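PDB 4L0K: DraIII from Deinococcus radiophilus, which cleaves double-stranded DNA as a type II restriction endonuclease, probably through a nuclease site of the His-Me finger kind. Local coordinates for residues I134-S137 with F138-N141; I80-D83 with D84-L87. All coordinates share one frame; numbering follows the deposited sequence.

Both contacts are helix N-termini capped by an aspartate: Asp-136 in contact 1 (134-141) and Asp-82 in contact 2 (80-87). Their centres lie 39 Å apart on opposite sides of the centre of the chain, and the nearest atoms are about 26 Å apart. In sequence, contact 2 closes before contact 1 opens. Each sits near the surface, their centres lying about 19 Å (contact 1) and 23 Å (contact 2) from that of the chain. In 134-141 the carboxylate grips a threonine through its backbone N-H and, at a doubtfully short distance, its hydroxyl; in 80-87 one oxygen accepts from two backbone N-H groups, one weakly. In both, an apolar residue just before the cap packs on the first turn.

Contact 1. Residues I134-S137 with F138-N141; sequences IPDS and FTKN
The N-terminus of helix 137-147 is closed here by an N-cap, Asp-136, whose carboxylate reaches over the first turn to Thr-139. Asp-136 OD1 accepts from the backbone N of Thr-139 at 3.3 Å; the N-H...O angle of 161° is fairly straight, but the donor comes from above the carboxylate plane, 59° out of it. The other oxygen, Asp-136 OD2, takes the hydroxyl Thr-139 OG1 as donor, at a modelled 2.4 Å that is too short to be trusted, and the two side chains cross at about a right angle. A chi1 of 58° at Asp-136 folds the carboxylate back over the helix start. OD2 also bonds to Ser-40 OG, a second hold on the cap. On the backbone, Lys-140 N donates to Asp-136 O at 3.0 Å, and Asn-141 N to Ser-137 O at 2.9 Å, the first i to i+4 bonds of the helix. Beside the cap, the CB of Phe-138 lies 3.4 Å from Asp-136 OD1, which sits at the edge of the ring. Pro-135 packs its CG against Lys-140 CB at 4.2 Å, and both Pro-135 and Thr-139 touch Tyr-127. Lys-140 NZ turns to Glu-144 in a salt bridge. A carboxylate oxygen accepting the backbone N-H three residues on is the mark of an Asp N-cap; the threonine hydroxyl is an addition here.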
ATOM      1  N   ILE A 134     -26.986   5.373  19.753  1.00 41.28           N
ATOM      2  CA  ILE A 134     -27.490   4.287  20.576  1.00 39.59           C
ATOM      3  C   ILE A 134     -28.378   3.383  19.701  1.00 44.29           C
ATOM      4  O   ILE A 134     -29.237   3.855  18.953  1.00 42.30           O
ATOM      5  CB  ILE A 134     -28.189   4.802  21.872  1.00 42.36           C
ATOM      6  CG1 ILE A 134     -27.143   5.198  22.919  1.00 45.99           C
ATOM      7  CG2 ILE A 134     -29.077   3.731  22.496  1.00 35.32           C
ATOM      8  CD1 ILE A 134     -26.367   6.461  22.633  1.00 51.64           C
ATOM      9  N   PRO A 135     -28.116   2.079  19.748  1.00 39.33           N
ATOM     10  CA  PRO A 135     -28.908   1.104  19.013  1.00 37.34           C
ATOM     11  C   PRO A 135     -30.229   0.809  19.722  1.00 46.86           C
ATOM     12  O   PRO A 135     -30.277   0.847  20.951  1.00 52.89           O
ATOM     13  CB  PRO A 135     -28.022  -0.133  19.044  1.00 30.89           C
ATOM     14  CG  PRO A 135     -27.278  -0.009  20.316  1.00 31.09           C
ATOM     15  CD  PRO A 135     -26.976   1.455  20.440  1.00 33.62           C
ATOM     16  N   ASP A 136     -31.274   0.527  18.946  1.00 47.58           N
ATOM     17  CA  ASP A 136     -32.569   0.121  19.484  1.00 49.91           C
ATOM     18  C   ASP A 136     -32.450  -1.264  20.109  1.00 51.26           C
ATOM     19  O   ASP A 136     -31.441  -1.944  19.914  1.00 52.01           O
ATOM     20  CB  ASP A 136     -33.619   0.101  18.369  1.00 37.98           C
ATOM     21  CG  ASP A 136     -33.236  -0.830  17.235  1.00 47.97           C
ATOM     22  OD1 ASP A 136     -33.854  -1.910  17.105  1.00 58.45           O
ATOM     23  OD2 ASP A 136     -32.303  -0.487  16.483  1.00 45.71           O
ATOM     24  N   SER A 137     -33.481  -1.698  20.833  1.00 42.63           N
ATOM     25  CA  SER A 137     -33.367  -2.931  21.605  1.00 44.32           C
ATOM     26  C   SER A 137     -33.264  -4.182  20.742  1.00 44.21           C
ATOM     27  O   SER A 137     -32.548  -5.126  21.104  1.00 42.97           O
ATOM     28  CB  SER A 137     -34.482  -3.056  22.658  1.00 53.25           C
ATOM     29  OG  SER A 137     -35.745  -2.682  22.134  1.00 64.05           O
ATOM     30  N   PHE A 138     -33.966  -4.200  19.609  1.00 43.70           N
ATOM     31  CA  PHE A 138     -33.827  -5.317  18.682  1.00 47.04           C
ATOM     32  C   PHE A 138     -32.381  -5.485  18.207  1.00 47.16           C
ATOM     33  O   PHE A 138     -31.809  -6.568  18.301  1.00 41.06           O
ATOM     34  CB  PHE A 138     -34.714  -5.154  17.453  1.00 54.04           C
ATOM     35  CG  PHE A 138     -34.287  -6.026  16.307  1.00 58.03           C
ATOM     36  CD1 PHE A 138     -33.614  -5.488  15.220  1.00 58.91           C
ATOM     37  CD2 PHE A 138     -34.509  -7.398  16.345  1.00 57.72           C
ATOM     38  CE1 PHE A 138     -33.196  -6.297  14.178  1.00 62.02           C
ATOM     39  CE2 PHE A 138     -34.095  -8.214  15.305  1.00 61.12           C
ATOM     40  CZ  PHE A 138     -33.437  -7.661  14.220  1.00 64.01           C
ATOM     41  N   THR A 139     -31.803  -4.404  17.686  1.00 49.25           N
ATOM     42  CA  THR A 139     -30.456  -4.441  17.118  1.00 47.62           C
ATOM     43  C   THR A 139     -29.461  -4.872  18.177  1.00 44.96           C
ATOM     44  O   THR A 139     -28.680  -5.811  17.968  1.00 46.95           O
ATOM     45  CB  THR A 139     -30.040  -3.063  16.602  1.00 46.38           C
ATOM     46  OG1 THR A 139     -31.114  -2.504  15.841  1.00 40.06           O
ATOM     47  CG2 THR A 139     -28.793  -3.160  15.734  1.00 45.12           C
ATOM     48  N   LYS A 140     -29.528  -4.192  19.322  1.00 39.78           N
ATOM     49  CA  LYS A 140     -28.683  -4.492  20.472  1.00 41.94           C
ATOM     50  C   LYS A 140     -28.743  -5.963  20.875  1.00 50.62           C
ATOM     51  O   LYS A 140     -27.704  -6.623  20.975  1.00 45.95           O
ATOM     52  CB  LYS A 140     -29.067  -3.615  21.665  1.00 38.83           C
ATOM     53  CG  LYS A 140     -28.297  -3.940  22.937  1.00 41.57           C
ATOM     54  CD  LYS A 140     -28.407  -2.806  23.952  1.00 45.52           C
ATOM     55  CE  LYS A 140     -27.447  -2.999  25.121  1.00 47.47           C
ATOM     56  NZ  LYS A 140     -27.784  -4.192  25.940  1.00 56.16           N
ATOM     57  N   ASN A 141     -29.954  -6.480  21.097  1.00 46.24           N
ATOM     58  CA  ASN A 141     -30.095  -7.840  21.609  1.00 46.68           C
ATOM     59  C   ASN A 141     -29.702  -8.887  20.590  1.00 46.56           C
ATOM     60  O   ASN A 141     -29.056  -9.892  20.921  1.00 45.67           O
ATOM     61  CB  ASN A 141     -31.508  -8.081  22.138  1.00 44.64           C
ATOM     62  CG  ASN A 141     -31.806  -7.230  23.353  1.00 48.35           C
ATOM     63  OD1 ASN A 141     -30.944  -7.048  24.223  1.00 47.55           O
ATOM     64  ND2 ASN A 141     -33.006  -6.666  23.404  1.00 43.58           N
TER

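Contact 2. Residues I80-D83 with D84-L87; sequences ILDD and DILL
The backbone passes from an extended conformation at Leu-81 and Asp-82 (psi 145° and 158°) into helix 83-89, where Leu-86 N donates to Asp-82 O at 3.1 Å and Leu-87 N to Asp-83 O at 2.9 Å. Asp-82, the N-cap, accepts at OD1 from Ile-85 N at 3.1 Å, from above the carboxylate plane, and a weak, bent bond from Asp-84 N is added, so one oxygen serves two of the N-H groups at the helix start. A chi1 of 75° turns the carboxylate of Asp-82 in toward the amides of the first turn. Asp-82 OD1 lies 3.4 Å from Asp-84 OD2, a meeting of like charges that the helix dipole and the two N-H groups may partly offset. Asp-82 OD2 rests against the methyl Ile-85 CD1 at 3.6 Å, the two side chains crossing at about a right angle. Ahead of the cap, Leu-81 packs back on the first turn: its CB meets Leu-86 CD2 at 3.9 Å and its CD1 meets Ile-85 CG2 at 4.1 Å. Asp-83 carries its carboxylate to helix 99-107, OD1 to Arg-102 and OD2 to Arg-106, while Arg-106 also bonds to Leu-81 O. Thus the start of helix 83-89 is joined by salt bridges to helix 99-107, and by side-chain contacts of Leu-81 with Phe-18 and of Asp-83 and Leu-86 with Met-94 to the loops around it.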
ATOM      1  N   ILE A  80     -16.496 -16.641  -5.660  1.00 29.44           N
ATOM      2  CA  ILE A  80     -16.173 -18.001  -5.233  1.00 35.97           C
ATOM      3  C   ILE A  80     -16.677 -19.067  -6.218  1.00 41.36           C
ATOM      4  O   ILE A  80     -16.213 -20.205  -6.197  1.00 42.88           O
ATOM      5  CB  ILE A  80     -16.763 -18.280  -3.829  1.00 38.52           C
ATOM      6  CG1 ILE A  80     -15.980 -19.377  -3.100  1.00 41.47           C
ATOM      7  CG2 ILE A  80     -18.258 -18.586  -3.918  1.00 37.23           C
ATOM      8  CD1 ILE A  80     -16.466 -19.630  -1.686  1.00 45.68           C
ATOM      9  N   LEU A  81     -17.618 -18.696  -7.083  1.00 48.13           N
ATOM     10  CA  LEU A  81     -18.197 -19.643  -8.045  1.00 41.23           C
ATOM     11  C   LEU A  81     -17.214 -20.007  -9.160  1.00 36.67           C
ATOM     12  O   LEU A  81     -16.394 -19.179  -9.578  1.00 38.75           O
ATOM     13  CB  LEU A  81     -19.490 -19.077  -8.620  1.00 34.15           C
ATOM     14  CG  LEU A  81     -20.533 -18.764  -7.543  1.00 36.11           C
ATOM     15  CD1 LEU A  81     -21.718 -17.982  -8.104  1.00 35.22           C
ATOM     16  CD2 LEU A  81     -21.019 -20.034  -6.859  1.00 34.20           C
ATOM     17  N   ASP A  82     -17.278 -21.257  -9.622  1.00 36.22           N
ATOM     18  CA  ASP A  82     -16.362 -21.739 -10.667  1.00 45.07           C
ATOM     19  C   ASP A  82     -16.652 -21.078 -12.017  1.00 40.06           C
ATOM     20  O   ASP A  82     -17.767 -20.597 -12.237  1.00 30.94           O
ATOM     21  CB  ASP A  82     -16.411 -23.270 -10.803  1.00 45.17           C
ATOM     22  CG  ASP A  82     -17.657 -23.760 -11.516  1.00 49.52           C
ATOM     23  OD1 ASP A  82     -17.794 -23.503 -12.736  1.00 47.68           O
ATOM     24  OD2 ASP A  82     -18.495 -24.423 -10.863  1.00 52.36           O
ATOM     25  N   ASP A  83     -15.649 -21.069 -12.901  1.00 36.45           N
ATOM     26  CA  ASP A  83     -15.762 -20.485 -14.244  1.00 40.82           C
ATOM     27  C   ASP A  83     -17.022 -20.884 -15.054  1.00 53.26           C
ATOM     28  O   ASP A  83     -17.595 -20.042 -15.746  1.00 58.50           O
ATOM     29  CB  ASP A  83     -14.506 -20.783 -15.070  1.00 45.02           C
ATOM     30  CG  ASP A  83     -13.254 -20.135 -14.498  1.00 47.50           C
ATOM     31  OD1 ASP A  83     -12.139 -20.479 -14.950  1.00 44.30           O
ATOM     32  OD2 ASP A  83     -13.378 -19.283 -13.593  1.00 52.98           O
ATOM     33  N   ASP A  84     -17.459 -22.144 -14.973  1.00 45.43           N
ATOM     34  CA  ASP A  84     -18.609 -22.593 -15.774  1.00 40.97           C
ATOM     35  C   ASP A  84     -19.886 -21.911 -15.317  1.00 47.98           C
ATOM     36  O   ASP A  84     -20.727 -21.531 -16.139  1.00 51.35           O
ATOM     37  CB  ASP A  84     -18.812 -24.115 -15.702  1.00 30.34           C
ATOM     38  CG  ASP A  84     -17.523 -24.895 -15.903  1.00 41.89           C
ATOM     39  OD1 ASP A  84     -16.773 -24.556 -16.842  1.00 49.88           O
ATOM     40  OD2 ASP A  84     -17.256 -25.840 -15.110  1.00 44.03           O
ATOM     41  N   ILE A  85     -20.037 -21.777 -13.999  1.00 46.19           N
ATOM     42  CA  ILE A  85     -21.213 -21.122 -13.429  1.00 50.74           C
ATOM     43  C   ILE A  85     -21.190 -19.608 -13.676  1.00 47.01           C
ATOM     44  O   ILE A  85     -22.231 -18.989 -13.922  1.00 46.10           O
ATOM     45  CB  ILE A  85     -21.372 -21.451 -11.923  1.00 56.85           C
ATOM     46  CG1 ILE A  85     -21.831 -22.902 -11.757  1.00 51.98           C
ATOM     47  CG2 ILE A  85     -22.356 -20.489 -11.247  1.00 55.40           C
ATOM     48  CD1 ILE A  85     -21.884 -23.377 -10.331  1.00 52.16           C
ATOM     49  N   LEU A  86     -19.999 -19.018 -13.621  1.00 41.47           N
ATOM     50  CA  LEU A  86     -19.847 -17.604 -13.944  1.00 47.44           C
ATOM     51  C   LEU A  86     -20.269 -17.339 -15.399  1.00 57.32           C
ATOM     52  O   LEU A  86     -21.107 -16.471 -15.662  1.00 52.38           O
ATOM     53  CB  LEU A  86     -18.407 -17.126 -13.684  1.00 38.42           C
ATOM     54  CG  LEU A  86     -17.966 -17.086 -12.213  1.00 41.64           C
ATOM     55  CD1 LEU A  86     -16.583 -16.541 -12.074  1.00 37.27           C
ATOM     56  CD2 LEU A  86     -18.933 -16.294 -11.355  1.00 40.12           C
ATOM     57  N   LEU A  87     -19.697 -18.106 -16.328  1.00 57.44           N
ATOM     58  CA  LEU A  87     -20.011 -17.961 -17.743  1.00 58.80           C
ATOM     59  C   LEU A  87     -21.486 -18.219 -18.060  1.00 64.06           C
ATOM     60  O   LEU A  87     -22.114 -17.464 -18.803  1.00 67.69           O
ATOM     61  CB  LEU A  87     -19.145 -18.890 -18.593  1.00 52.98           C
ATOM     62  CG  LEU A  87     -19.572 -18.862 -20.064  1.00 55.96           C
ATOM     63  CD1 LEU A  87     -19.221 -17.518 -20.674  1.00 57.93           C
ATOM     64  CD2 LEU A  87     -18.975 -20.012 -20.877  1.00 56.41           C
TER